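Local coordinates for protein fructose-bisphosphate aldolase (PDB 4TR9) that is a class I member of the fructose-bisphosphate aldolase family, with a TIM-barrel fold and four chains in its assembly, at residues K116-I121 with R154-I159; L169-T174 with L217-K222; V211-V216 with K237-T242; D134-R139 with A179-I184; R262-T267 with V275-G280. All coordinates share one frame; numbering follows the deposited sequence. Where two conformers were deposited one is given.

Contact 1 of 5, residues K116-I121 with R154-I159; sequences KGLVNI and RTVLVI. With 38D (N'-[(E)-(2,4-dichlorophenyl)methylidene]-3,4-dihydroxybenzohydrazide), chain K.
L118 sets its CG anti to its carbonyl carbon (chi1 -58°) and extends the branch at chi2 (177°), which carries CD1 down onto V156. V156 holds CG2 beside its backbone N (chi1 170°), on the side where L118 CD1 arrives: CD1 of L118 lies 3.6 Å from CG2 of V156, and the two side chains cross at about a right angle. Hairpin strand 118-120, paired with 128-130, is thereby laid against barrel strand 150-157. The other branch of L118, CD2, rests 3.9 Å from the backbone O of R154, an oxygen that already accepts a hydrogen bond from T130. R154, a residue of the 38D pocket, extends its chain so that CD1 of L118 approaches NH2 obliquely at 4.2 Å. V156 CG2 sits 3.3 Å above one guanidinium face, toward its rim, while N11 of 38D lies over the opposite face, 3.9 Å from R154 NH2. Further back, R154 CD comes within 3.4 Å of O03 of 38D. R154 NE forms a salt bridge with E197. No hydrogen bond joins the two segments; a flat cation is held between a methyl and the ligand, and the E197 bond at NE would be expected to limit its rotation.

Contact 2 of 5, residues L169-T174 with L217-K222; sequences LSIHET and LSCVFK
C219 reaches from helix 206-226 toward I171 and H172 on helix 168-187, and its short side chain can be followed atom by atom. CB lies 3.8 Å from CG2 of I171, a plain apolar contact. The next bond places SG anti to the backbone N (chi1 -175°) and so directs the sulfur to the H172 edge and the I171 methyl, where it touches two residues at once: SG is 3.9 Å from I171 CG2 and 3.7 Å from H172 ND1. The sulfur stands 4.9 Å from the centroid of the imidazole, 88° off the ring normal, which means that it meets the edge of the ring in its plane and not a face. The nearest CA pair is H172 and C219, 6.8 Å apart.

The ring is held from beyond the pair. H172 NE2 is hydrogen-bonded to NE2 of H172 of the second subunit, and W176 of the second subunit meets this imidazole edge-to-face, while I171 packs against Y7 of the third subunit. One turn along helix 168-187, T174 OG1 donates to S170 O at 3.0 Å, reaching that oxygen from the face opposite to the one used by T174 N.

With no hydrogen bond between the helices, the contact rests on dispersion and on a sulfur-aromatic edge approach. The bond at NE2 fixes the imidazole, which presents its ND1 edge to the sulfur, at a place where two barrel helices run into the subunit interface.

Contact 3 of 5, residues V211-V216 with K237-T242; sequences VVTQKV and KPNMVT
T213 is the one residue of segment 211-216 that touches segment 237-242, and both of its neighbours there are loosely spaced: its OG1 lies 4.3 Å from OD1 of N239 and 4.4 Å from CG2 of V241. The first separation is too long for a hydrogen bond; none joins the pair, and the fit is loose. What settles the hydroxyl is the helix itself. With chi1 at -56°, OG1 stands anti to the T213 carbonyl carbon and beside the backbone N, from where it is hydrogen-bonded to C209 O one turn earlier. On the other side, N239 bends its amide toward the helix by a chi1 of 61°, and V241 is fixed through its backbone N, which bonds to OG1 of T260. A second shell closes round the three: T263 of helix 253-267 touches both T213 and V241, and I198 of strand 191-198 touches both T213 and N239. The loop begins at K237, a residue of the 38D pocket whose NZ makes a weak hydrogen bond to the ligand, while the N239 side chain lies about 10 Å from it. This is an outer helix packed on the beta-alpha loop that follows the next strand of a TIM barrel, at the C-terminal end of its parallel strands.

Contact 4 of 5, residues D134-R139 with A179-I184; sequences DGLAER and ARYASI
In this TIM barrel, helices 136-146 and 168-187 are successive members of the outer layer, with strand 150-157 between them in the chain, and L136 and A137 meet Y181 and I184 where the two helices touch. L136 points at the second helix; with CG anti to its backbone N (chi1 178°), its CD2 lies 3.8 Å from CD1 of I184, and the two side chains cross obliquely. The same methyl comes to the edge of the Y181 ring, near the ring plane and 4.4 Å from CD1 of Y181. I184 answers with its other branch, lodged against the start of the first helix: I184 CG2 is 3.7 Å from A137 CA, and I184 CG2 is 3.8 Å from A137 CB. This close fit agrees with the nearest CA pair, A137 and I184, 6.0 Å apart. The Y181 ring is also stacked on W153, and R180 forms a salt bridge with E173 of the second subunit, so this helix pair also lies at that interface. At the first turn of helix 136-146, R139 folds back over L136, with CA of L136 3.5 Å above one guanidinium face, and its NH2 donates in the guanidinium plane to D134 O at 2.9 Å, with an N-H...O angle of 143°.

Contact 5 of 5, residues R262-T267 with V275-G280; sequences RTLRRT and VVFLSG
L264 and F277 approach from opposite directions, one pointing in from helix 253-267, the other reaching out from strand 274-277: CD1 of L264 lies 3.6 Å from CZ of F277. The methyl comes to the ring obliquely. V275, two residues earlier on the strand, is turned differently against the same ring; its CG1 stands 4.1 Å above the plane of F277, over the ring centre, as a lid on one face. That methyl also borders L264, at 4.4 Å from CD1, which puts L264 CD1 in touch with both strand residues. The torsions agree with this: L264 has CG anti to its carbonyl carbon (chi1 -66°) and chi2 fully extended, which brings CD1 within reach of F277 and V275. Even the nearest CA atoms, those of L264 and V275, are 9.1 Å apart, and the contact is carried by side chains alone. Within the helix, T267 OG1 donates to T263 O at 2.7 Å. Beyond the pair, W302 borders L264 and L304 borders V275. A leucine from an outer helix lying on the outward-facing side chains of the strand that follows it is the helix-on-sheet packing of the TIM barrel.

Overall arrangement
All five contacts lie in one TIM barrel. Contact 1 sits on strand 150-157 and contact 5 on strand 274-277 of the parallel sheet, their centres about 19 Å apart. Contacts 2 and 4 share helix 168-187, contacts 2 and 3 share helix 206-226. Contacts 3 and 5 are the closest pair, with centres about 7 Å apart, and contacts 3 and 4 the farthest, about 25 Å. Along the chain, contact 4 alternates with contacts 1 and 2, and contact 2 with contact 3, whereas contact 5 opens after all others close. Contacts 1 and 3 carry R154 and K237 of the 38D pocket; contacts 1, 2 and 4 also reach the second subunit and contacts 2, 3 and 5 the third.

Contact 1 of 5, residues K116-I121 with R154-I159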
# COMPACT_ATOMS: atom_id res chain seq x y z
N LYS A 116 -21.36 15.82 -0.14
CA LYS A 116 -22.73 15.57 0.31
C LYS A 116 -22.81 15.26 1.80
O LYS A 116 -23.75 14.61 2.26
CB LYS A 116 -23.34 14.41 -0.48
CG LYS A 116 -23.51 14.67 -1.97
CD LYS A 116 -24.12 13.45 -2.65
CE LYS A 116 -24.22 13.65 -4.16
NZ LYS A 116 -24.76 12.44 -4.84
N GLY A 117 -21.82 15.72 2.57
CA GLY A 117 -21.82 15.51 4.00
C GLY A 117 -21.04 14.28 4.44
O GLY A 117 -20.38 13.63 3.63
N LEU A 118 -21.13 13.96 5.73
CA LEU A 118 -20.35 12.87 6.30
C LEU A 118 -21.20 11.66 6.66
O LEU A 118 -22.38 11.79 7.00
CB LEU A 118 -19.60 13.36 7.54
CG LEU A 118 -18.65 14.54 7.35
CD1 LEU A 118 -18.03 14.94 8.68
CD2 LEU A 118 -17.57 14.20 6.34
N VAL A 119 -20.59 10.48 6.59
CA VAL A 119 -21.24 9.23 6.96
C VAL A 119 -20.25 8.34 7.73
O VAL A 119 -19.09 8.22 7.33
CB VAL A 119 -21.78 8.47 5.73
CG1 VAL A 119 -22.19 7.05 6.10
CG2 VAL A 119 -22.95 9.22 5.10
N ASN A 120 -20.72 7.74 8.82
CA ASN A 120 -19.89 6.85 9.63
C ASN A 120 -19.32 5.69 8.82
O ASN A 120 -20.00 5.11 7.98
CB ASN A 120 -20.68 6.30 10.81
CG ASN A 120 -20.88 7.33 11.91
OD1 ASN A 120 -20.00 8.14 12.18
ND2 ASN A 120 -22.05 7.29 12.55
N ILE A 121 -18.06 5.36 9.09
CA ILE A 121 -17.44 4.18 8.49
C ILE A 121 -17.73 2.96 9.34
O ILE A 121 -17.48 2.96 10.54
CB ILE A 121 -15.91 4.34 8.35
CG1 ILE A 121 -15.57 5.56 7.49
CG2 ILE A 121 -15.30 3.08 7.75
CD1 ILE A 121 -14.08 5.78 7.32
N ARG A 154 -14.87 18.51 1.94
CA ARG A 154 -14.39 18.45 3.32
C ARG A 154 -14.45 17.04 3.92
O ARG A 154 -15.50 16.41 3.94
CB ARG A 154 -15.20 19.41 4.19
CG ARG A 154 -14.87 19.33 5.67
CD ARG A 154 -15.63 20.40 6.45
NE ARG A 154 -15.38 20.31 7.89
CZ ARG A 154 -16.19 19.70 8.75
NH1 ARG A 154 -15.89 19.67 10.04
NH2 ARG A 154 -17.30 19.11 8.32
N THR A 155 -13.31 16.57 4.41
CA THR A 155 -13.24 15.30 5.12
C THR A 155 -12.78 15.55 6.55
O THR A 155 -12.05 16.51 6.81
CB THR A 155 -12.29 14.31 4.42
OG1 THR A 155 -12.39 14.47 3.00
CG2 THR A 155 -12.64 12.88 4.80
N VAL A 156 -13.20 14.69 7.47
CA VAL A 156 -12.92 14.91 8.89
C VAL A 156 -12.22 13.73 9.54
O VAL A 156 -12.66 12.59 9.43
CB VAL A 156 -14.23 15.21 9.66
CG1 VAL A 156 -13.98 15.21 11.15
CG2 VAL A 156 -14.81 16.54 9.21
N LEU A 157 -11.11 14.02 10.23
CA LEU A 157 -10.40 13.01 11.02
C LEU A 157 -10.37 13.43 12.48
O LEU A 157 -10.36 14.62 12.81
CB LEU A 157 -8.98 12.80 10.50
CG LEU A 157 -8.81 12.32 9.05
CD1 LEU A 157 -8.71 13.49 8.09
CD2 LEU A 157 -7.60 11.41 8.94
N VAL A 158 -10.34 12.44 13.37
CA VAL A 158 -10.35 12.70 14.81
C VAL A 158 -9.07 12.18 15.46
O VAL A 158 -8.63 11.07 15.16
CB VAL A 158 -11.58 12.05 15.49
CG1 VAL A 158 -11.54 12.26 16.99
CG2 VAL A 158 -12.86 12.60 14.90
N ILE A 159 -8.48 12.98 16.33
CA ILE A 159 -7.32 12.53 17.10
C ILE A 159 -7.74 12.02 18.47
O ILE A 159 -8.20 12.78 19.32
CB ILE A 159 -6.28 13.65 17.28
CG1 ILE A 159 -5.61 13.99 15.94
CG2 ILE A 159 -5.21 13.23 18.29
CD1 ILE A 159 -4.51 15.02 16.05
N12 38D K . -20.83 21.31 9.00
C13 38D K . -20.41 21.54 10.35
C15 38D K . -22.46 20.29 11.05
C17 38D K . -22.57 19.05 13.10
C20 38D K . -20.55 20.21 12.53
C01 38D K . -17.69 23.22 6.74
C02 38D K . -16.65 23.88 6.07
O03 38D K . -15.32 23.78 6.53
C04 38D K . -16.93 24.63 4.95
C05 38D K . -18.23 24.74 4.49
C06 38D K . -19.26 24.09 5.14
O07 38D K . -15.90 25.31 4.25
C08 38D K . -18.99 23.33 6.26
C09 38D K . -20.16 22.64 6.97
O10 38D K . -21.28 22.68 6.48
N11 38D K . -19.88 21.97 8.21
C14 38D K . -21.16 20.65 11.34
C16 38D K . -23.17 19.49 11.93
CL1 38D K . -23.49 18.04 14.18
C19 38D K . -21.27 19.40 13.40
CL2 38D K . -18.91 20.64 12.93

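Contact 2 of 5, residues L169-T174 with L217-K222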
# COMPACT_ATOMS: atom_id res chain seq x y z
N LEU A 169 -7.79 2.76 8.49
CA LEU A 169 -8.99 2.71 7.66
C LEU A 169 -9.57 4.11 7.49
O LEU A 169 -10.01 4.48 6.40
CB LEU A 169 -10.03 1.77 8.28
CG LEU A 169 -11.37 1.65 7.56
CD1 LEU A 169 -11.17 1.29 6.10
CD2 LEU A 169 -12.26 0.63 8.25
N SER A 170 -9.56 4.89 8.56
CA SER A 170 -10.07 6.25 8.53
C SER A 170 -9.20 7.14 7.64
O SER A 170 -9.71 7.94 6.85
CB SER A 170 -10.13 6.84 9.94
OG SER A 170 -10.48 8.21 9.91
N ILE A 171 -7.88 6.99 7.78
CA ILE A 171 -6.93 7.80 7.04
C ILE A 171 -6.98 7.51 5.54
O ILE A 171 -6.95 8.42 4.72
CB ILE A 171 -5.49 7.59 7.55
CG1 ILE A 171 -5.38 8.02 9.02
CG2 ILE A 171 -4.49 8.35 6.70
CD1 ILE A 171 -4.01 7.81 9.61
N HIS A 172 -7.06 6.22 5.19
CA HIS A 172 -7.00 5.83 3.79
C HIS A 172 -8.31 6.12 3.05
O HIS A 172 -8.29 6.48 1.88
CB HIS A 172 -6.65 4.34 3.66
CG HIS A 172 -6.22 3.96 2.28
ND1 HIS A 172 -5.14 4.53 1.65
CD2 HIS A 172 -6.72 3.05 1.41
CE1 HIS A 172 -4.99 4.00 0.45
NE2 HIS A 172 -5.94 3.10 0.28
N GLU A 173 -9.44 5.94 3.73
CA GLU A 173 -10.73 6.29 3.15
C GLU A 173 -10.81 7.79 2.91
O GLU A 173 -11.33 8.24 1.89
CB GLU A 173 -11.88 5.82 4.04
CG GLU A 173 -13.21 6.54 3.80
CD GLU A 173 -13.78 6.32 2.41
OE1 GLU A 173 -13.29 5.42 1.69
OE2 GLU A 173 -14.72 7.04 2.04
N THR A 174 -10.28 8.56 3.86
CA THR A 174 -10.18 10.01 3.71
C THR A 174 -9.31 10.36 2.51
O THR A 174 -9.70 11.15 1.66
CB THR A 174 -9.60 10.67 4.97
OG1 THR A 174 -10.59 10.67 6.01
CG2 THR A 174 -9.16 12.09 4.69
N LEU A 217 -1.26 13.68 5.87
CA LEU A 217 -0.88 14.38 4.65
C LEU A 217 -0.03 13.50 3.73
O LEU A 217 -0.13 13.61 2.51
CB LEU A 217 -0.12 15.67 4.98
CG LEU A 217 -0.97 16.81 5.55
CD1 LEU A 217 -0.13 18.08 5.71
CD2 LEU A 217 -2.18 17.07 4.67
N SER A 218 0.79 12.64 4.32
CA SER A 218 1.61 11.72 3.54
C SER A 218 0.74 10.75 2.76
O SER A 218 1.02 10.42 1.61
CB SER A 218 2.57 10.95 4.45
OG SER A 218 3.31 10.00 3.72
N CYS A 219 -0.33 10.28 3.40
CA CYS A 219 -1.26 9.35 2.77
C CYS A 219 -2.18 10.06 1.78
O CYS A 219 -2.56 9.49 0.76
CB CYS A 219 -2.08 8.62 3.83
SG CYS A 219 -3.17 7.33 3.18
N VAL A 220 -2.53 11.30 2.09
CA VAL A 220 -3.39 12.09 1.22
C VAL A 220 -2.72 12.35 -0.13
O VAL A 220 -3.29 12.06 -1.17
CB VAL A 220 -3.77 13.44 1.87
CG1 VAL A 220 -4.35 14.39 0.83
CG2 VAL A 220 -4.75 13.23 3.01
N PHE A 221 -1.50 12.88 -0.09
CA PHE A 221 -0.76 13.15 -1.31
C PHE A 221 -0.39 11.86 -2.05
O PHE A 221 -0.30 11.85 -3.28
CB PHE A 221 0.51 13.96 -1.01
CG PHE A 221 0.25 15.43 -0.85
CD1 PHE A 221 0.25 16.26 -1.96
CD2 PHE A 221 0.01 15.98 0.40
CE1 PHE A 221 0.02 17.62 -1.82
CE2 PHE A 221 -0.22 17.33 0.54
CZ PHE A 221 -0.22 18.15 -0.57
N LYS A 222 -0.18 10.79 -1.30
CA LYS A 222 0.08 9.49 -1.90
C LYS A 222 -1.11 9.08 -2.76
O LYS A 222 -0.95 8.72 -3.93
CB LYS A 222 0.36 8.43 -0.84
CG LYS A 222 0.65 7.04 -1.39
CD LYS A 222 1.82 7.07 -2.37
CE LYS A 222 2.30 5.67 -2.70
NZ LYS A 222 1.24 4.82 -3.29

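Contact 3 of 5, residues V211-V216 with K237-T242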
# COMPACT_ATOMS: atom_id res chain seq x y z
N VAL A 211 2.54 14.97 14.45
CA VAL A 211 2.82 13.61 14.00
C VAL A 211 1.64 13.04 13.21
O VAL A 211 1.83 12.41 12.17
CB VAL A 211 3.13 12.68 15.18
CG1 VAL A 211 3.33 11.25 14.70
CG2 VAL A 211 4.36 13.17 15.93
N VAL A 212 0.43 13.28 13.71
CA VAL A 212 -0.78 12.80 13.05
C VAL A 212 -0.99 13.51 11.71
O VAL A 212 -1.27 12.86 10.70
CB VAL A 212 -2.02 13.00 13.93
CG1 VAL A 212 -3.29 12.70 13.15
CG2 VAL A 212 -1.93 12.14 15.18
N THR A 213 -0.87 14.83 11.71
CA THR A 213 -1.05 15.61 10.49
C THR A 213 -0.04 15.22 9.43
O THR A 213 -0.37 15.11 8.25
CB THR A 213 -0.94 17.12 10.77
OG1 THR A 213 -1.88 17.49 11.78
CG2 THR A 213 -1.22 17.92 9.51
N GLN A 214 1.20 14.99 9.85
CA GLN A 214 2.26 14.57 8.95
C GLN A 214 1.95 13.20 8.34
O GLN A 214 2.20 12.96 7.16
CB GLN A 214 3.60 14.53 9.67
CG GLN A 214 4.76 14.03 8.83
CD GLN A 214 6.08 14.07 9.57
OE1 GLN A 214 6.22 14.77 10.58
NE2 GLN A 214 7.07 13.33 9.07
N LYS A 215 1.38 12.31 9.15
CA LYS A 215 1.03 10.97 8.70
C LYS A 215 -0.15 11.01 7.73
O LYS A 215 -0.15 10.30 6.71
CB LYS A 215 0.70 10.07 9.89
CG LYS A 215 0.33 8.65 9.52
CD LYS A 215 -0.11 7.86 10.74
CE LYS A 215 -0.45 6.42 10.37
NZ LYS A 215 0.74 5.68 9.86
N VAL A 216 -1.14 11.82 8.04
CA VAL A 216 -2.33 11.95 7.20
C VAL A 216 -1.99 12.57 5.85
O VAL A 216 -2.37 12.04 4.80
CB VAL A 216 -3.42 12.79 7.88
CG1 VAL A 216 -4.57 13.07 6.92
CG2 VAL A 216 -3.94 12.07 9.13
N LYS A 237 -6.38 22.33 1.91
CA LYS A 237 -7.05 23.01 3.02
C LYS A 237 -6.95 22.18 4.30
O LYS A 237 -7.90 21.49 4.67
CB LYS A 237 -8.51 23.30 2.68
CG LYS A 237 -9.24 24.15 3.71
CD LYS A 237 -10.65 24.50 3.26
CE LYS A 237 -11.37 25.35 4.29
NZ LYS A 237 -12.72 25.76 3.83
N PRO A 238 -5.80 22.23 4.97
CA PRO A 238 -5.59 21.48 6.21
C PRO A 238 -5.84 22.34 7.44
O PRO A 238 -6.10 23.54 7.32
CB PRO A 238 -4.12 21.09 6.11
CG PRO A 238 -3.50 22.30 5.46
CD PRO A 238 -4.55 22.89 4.54
N ASN A 239 -5.76 21.72 8.61
CA ASN A 239 -5.85 22.46 9.86
C ASN A 239 -4.46 22.89 10.31
O ASN A 239 -3.47 22.23 9.99
CB ASN A 239 -6.51 21.61 10.94
CG ASN A 239 -5.73 20.34 11.24
OD1 ASN A 239 -5.27 19.66 10.32
ND2 ASN A 239 -5.58 20.02 12.52
N MET A 240 -4.39 24.00 11.04
CA MET A 240 -3.12 24.43 11.62
C MET A 240 -2.69 23.43 12.69
O MET A 240 -3.51 22.93 13.45
CB MET A 240 -3.24 25.83 12.22
CG MET A 240 -3.52 26.92 11.20
SD MET A 240 -3.65 28.54 11.98
CE MET A 240 -3.92 29.58 10.54
N VAL A 241 -1.39 23.13 12.73
CA VAL A 241 -0.87 22.22 13.74
C VAL A 241 -0.90 22.88 15.11
O VAL A 241 -0.01 23.66 15.46
CB VAL A 241 0.56 21.77 13.41
CG1 VAL A 241 1.08 20.85 14.50
CG2 VAL A 241 0.60 21.07 12.06
N THR A 242 -1.95 22.59 15.87
CA THR A 242 -2.13 23.17 17.19
C THR A 242 -2.37 22.10 18.24
O THR A 242 -2.65 20.95 17.91
CB THR A 242 -3.32 24.16 17.22
OG1 THR A 242 -4.54 23.45 16.97
CG2 THR A 242 -3.15 25.24 16.16

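Contact 4 of 5, residues D134-R139 with A179-I184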
# COMPACT_ATOMS: atom_id res chain seq x y z
N ASP A 134 -20.98 10.11 -6.54
CA ASP A 134 -22.02 9.73 -7.50
C ASP A 134 -22.59 10.95 -8.22
O ASP A 134 -23.22 11.81 -7.61
CB ASP A 134 -23.15 8.97 -6.80
CG ASP A 134 -22.66 7.71 -6.12
OD1 ASP A 134 -21.56 7.22 -6.47
OD2 ASP A 134 -23.37 7.20 -5.23
N GLY A 135 -22.35 11.02 -9.53
CA GLY A 135 -22.84 12.11 -10.34
C GLY A 135 -22.05 13.39 -10.15
O GLY A 135 -22.52 14.48 -10.50
N LEU A 136 -20.85 13.27 -9.60
CA LEU A 136 -19.99 14.42 -9.35
C LEU A 136 -19.56 15.09 -10.65
O LEU A 136 -19.56 16.31 -10.75
CB LEU A 136 -18.76 14.01 -8.53
CG LEU A 136 -17.75 15.12 -8.24
CD1 LEU A 136 -18.40 16.27 -7.49
CD2 LEU A 136 -16.56 14.57 -7.46
N ALA A 137 -19.19 14.28 -11.63
CA ALA A 137 -18.74 14.79 -12.92
C ALA A 137 -19.84 15.57 -13.63
O ALA A 137 -19.58 16.55 -14.32
CB ALA A 137 -18.26 13.64 -13.80
N GLU A 138 -21.08 15.13 -13.43
CA GLU A 138 -22.23 15.80 -14.04
C GLU A 138 -22.49 17.15 -13.36
O GLU A 138 -22.85 18.12 -14.03
CB GLU A 138 -23.48 14.92 -13.95
CG GLU A 138 -23.51 13.78 -14.96
CD GLU A 138 -22.44 12.73 -14.70
OE1 GLU A 138 -22.07 12.53 -13.52
OE2 GLU A 138 -21.97 12.10 -15.67
N ARG A 139 -22.30 17.20 -12.05
CA ARG A 139 -22.50 18.43 -11.30
C ARG A 139 -21.39 19.44 -11.58
O ARG A 139 -21.62 20.64 -11.60
CB ARG A 139 -22.58 18.15 -9.80
CG ARG A 139 -23.76 17.27 -9.40
CD ARG A 139 -24.00 17.31 -7.90
NE ARG A 139 -22.82 16.93 -7.14
CZ ARG A 139 -22.50 15.67 -6.83
NH1 ARG A 139 -21.41 15.42 -6.13
NH2 ARG A 139 -23.28 14.67 -7.23
N ALA A 179 -8.87 11.86 -3.08
CA ALA A 179 -8.16 11.55 -4.31
C ALA A 179 -9.10 11.46 -5.51
O ALA A 179 -8.85 12.07 -6.55
CB ALA A 179 -7.38 10.25 -4.15
N ARG A 180 -10.17 10.69 -5.36
CA ARG A 180 -11.15 10.52 -6.43
C ARG A 180 -11.80 11.86 -6.78
O ARG A 180 -11.94 12.20 -7.96
CB ARG A 180 -12.22 9.51 -6.02
CG ARG A 180 -11.70 8.10 -5.81
CD ARG A 180 -11.40 7.41 -7.13
NE ARG A 180 -12.61 7.03 -7.85
CZ ARG A 180 -13.08 7.66 -8.92
NH1 ARG A 180 -14.19 7.25 -9.51
NH2 ARG A 180 -12.42 8.71 -9.42
N TYR A 181 -12.20 12.60 -5.76
CA TYR A 181 -12.85 13.89 -5.93
C TYR A 181 -12.00 14.87 -6.74
O TYR A 181 -12.50 15.55 -7.63
CB TYR A 181 -13.19 14.50 -4.57
CG TYR A 181 -12.93 15.99 -4.46
CD1 TYR A 181 -13.86 16.91 -4.94
CD2 TYR A 181 -11.77 16.47 -3.86
CE1 TYR A 181 -13.63 18.27 -4.83
CE2 TYR A 181 -11.54 17.83 -3.76
CZ TYR A 181 -12.47 18.72 -4.24
OH TYR A 181 -12.24 20.07 -4.13
N ALA A 182 -10.71 14.92 -6.42
CA ALA A 182 -9.82 15.89 -7.03
C ALA A 182 -9.60 15.59 -8.51
O ALA A 182 -9.49 16.51 -9.33
CB ALA A 182 -8.49 15.92 -6.29
N SER A 183 -9.53 14.31 -8.86
CA SER A 183 -9.31 13.90 -10.25
C SER A 183 -10.52 14.23 -11.12
O SER A 183 -10.37 14.68 -12.26
CB SER A 183 -9.00 12.41 -10.32
OG SER A 183 -10.10 11.63 -9.87
N ILE A 184 -11.71 14.01 -10.58
CA ILE A 184 -12.95 14.27 -11.31
C ILE A 184 -13.12 15.76 -11.60
O ILE A 184 -13.53 16.15 -12.70
CB ILE A 184 -14.17 13.76 -10.52
CG1 ILE A 184 -14.06 12.25 -10.29
CG2 ILE A 184 -15.47 14.08 -11.26
CD1 ILE A 184 -15.16 11.68 -9.42

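Contact 5 of 5, residues R262-T267 with V275-G280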
# COMPACT_ATOMS: atom_id res chain seq x y z
N ARG A 262 6.87 23.17 9.71
CA ARG A 262 7.66 21.93 9.69
C ARG A 262 6.85 20.78 9.11
O ARG A 262 7.36 19.97 8.34
CB ARG A 262 8.15 21.58 11.09
CG ARG A 262 9.12 20.40 11.12
CD ARG A 262 9.44 19.97 12.54
NE ARG A 262 8.34 19.22 13.14
CZ ARG A 262 8.38 18.69 14.35
NH1 ARG A 262 7.34 18.02 14.82
NH2 ARG A 262 9.47 18.82 15.10
N THR A 263 5.58 20.70 9.50
CA THR A 263 4.70 19.63 9.03
C THR A 263 4.46 19.72 7.53
O THR A 263 4.45 18.70 6.83
CB THR A 263 3.34 19.67 9.76
OG1 THR A 263 3.55 19.64 11.18
CG2 THR A 263 2.48 18.48 9.35
N LEU A 264 4.28 20.93 7.03
CA LEU A 264 4.02 21.15 5.61
C LEU A 264 5.26 20.90 4.76
O LEU A 264 5.18 20.30 3.69
CB LEU A 264 3.50 22.57 5.37
CG LEU A 264 2.13 22.89 5.96
CD1 LEU A 264 1.74 24.33 5.65
CD2 LEU A 264 1.08 21.92 5.45
N ARG A 265 6.41 21.36 5.24
CA ARG A 265 7.67 21.20 4.52
C ARG A 265 8.06 19.73 4.39
O ARG A 265 8.73 19.33 3.44
CB ARG A 265 8.79 21.98 5.19
CG ARG A 265 8.66 23.49 5.06
CD ARG A 265 9.84 24.21 5.69
NE ARG A 265 11.11 23.81 5.09
CZ ARG A 265 11.64 24.39 4.02
NH1 ARG A 265 12.80 23.96 3.54
NH2 ARG A 265 11.00 25.38 3.41
N ARG A 266 7.63 18.92 5.36
CA ARG A 266 7.95 17.50 5.36
C ARG A 266 7.03 16.67 4.47
O ARG A 266 7.34 15.52 4.15
CB ARG A 266 7.90 16.94 6.79
CG ARG A 266 9.06 17.35 7.68
CD ARG A 266 8.88 16.77 9.08
NE ARG A 266 10.01 17.08 9.96
CZ ARG A 266 10.06 16.75 11.24
NH1 ARG A 266 11.13 17.07 11.97
NH2 ARG A 266 9.06 16.09 11.80
N THR A 267 5.90 17.25 4.06
CA THR A 267 4.87 16.47 3.38
C THR A 267 4.40 17.05 2.04
O THR A 267 4.05 16.29 1.13
CB THR A 267 3.64 16.29 4.28
OG1 THR A 267 3.16 17.58 4.70
CG2 THR A 267 3.98 15.47 5.51
N VAL A 275 -1.40 26.77 0.03
CA VAL A 275 -2.15 26.07 1.07
C VAL A 275 -3.10 27.03 1.77
O VAL A 275 -2.67 28.06 2.31
CB VAL A 275 -1.20 25.42 2.10
CG1 VAL A 275 -1.97 25.00 3.34
CG2 VAL A 275 -0.47 24.24 1.48
N VAL A 276 -4.38 26.70 1.77
CA VAL A 276 -5.39 27.57 2.37
C VAL A 276 -5.90 27.00 3.70
O VAL A 276 -6.70 26.07 3.73
CB VAL A 276 -6.58 27.78 1.41
CG1 VAL A 276 -6.27 28.88 0.41
CG2 VAL A 276 -6.94 26.49 0.69
N PHE A 277 -5.42 27.57 4.80
CA PHE A 277 -5.78 27.08 6.13
C PHE A 277 -7.25 27.33 6.47
O PHE A 277 -7.87 28.27 5.98
CB PHE A 277 -4.90 27.73 7.20
CG PHE A 277 -3.46 27.30 7.14
CD1 PHE A 277 -3.09 26.05 7.61
CD2 PHE A 277 -2.49 28.14 6.62
CE1 PHE A 277 -1.77 25.65 7.56
CE2 PHE A 277 -1.17 27.74 6.56
CZ PHE A 277 -0.81 26.49 7.04
N LEU A 278 -7.79 26.47 7.33
CA LEU A 278 -9.15 26.64 7.83
C LEU A 278 -9.11 27.16 9.26
O LEU A 278 -8.26 26.76 10.05
CB LEU A 278 -9.93 25.32 7.74
CG LEU A 278 -9.34 24.08 8.42
CD1 LEU A 278 -9.87 23.91 9.84
CD2 LEU A 278 -9.63 22.84 7.59
N SER A 279 -10.04 28.06 9.59
CA SER A 279 -10.07 28.68 10.91
C SER A 279 -10.43 27.67 12.00
O SER A 279 -9.87 27.70 13.09
CB SER A 279 -11.06 29.84 10.93
OG SER A 279 -12.37 29.41 10.59
N GLY A 280 -11.35 26.77 11.69
CA GLY A 280 -11.80 25.78 12.65
C GLY A 280 -12.56 26.42 13.79
O GLY A 280 -13.44 27.25 13.57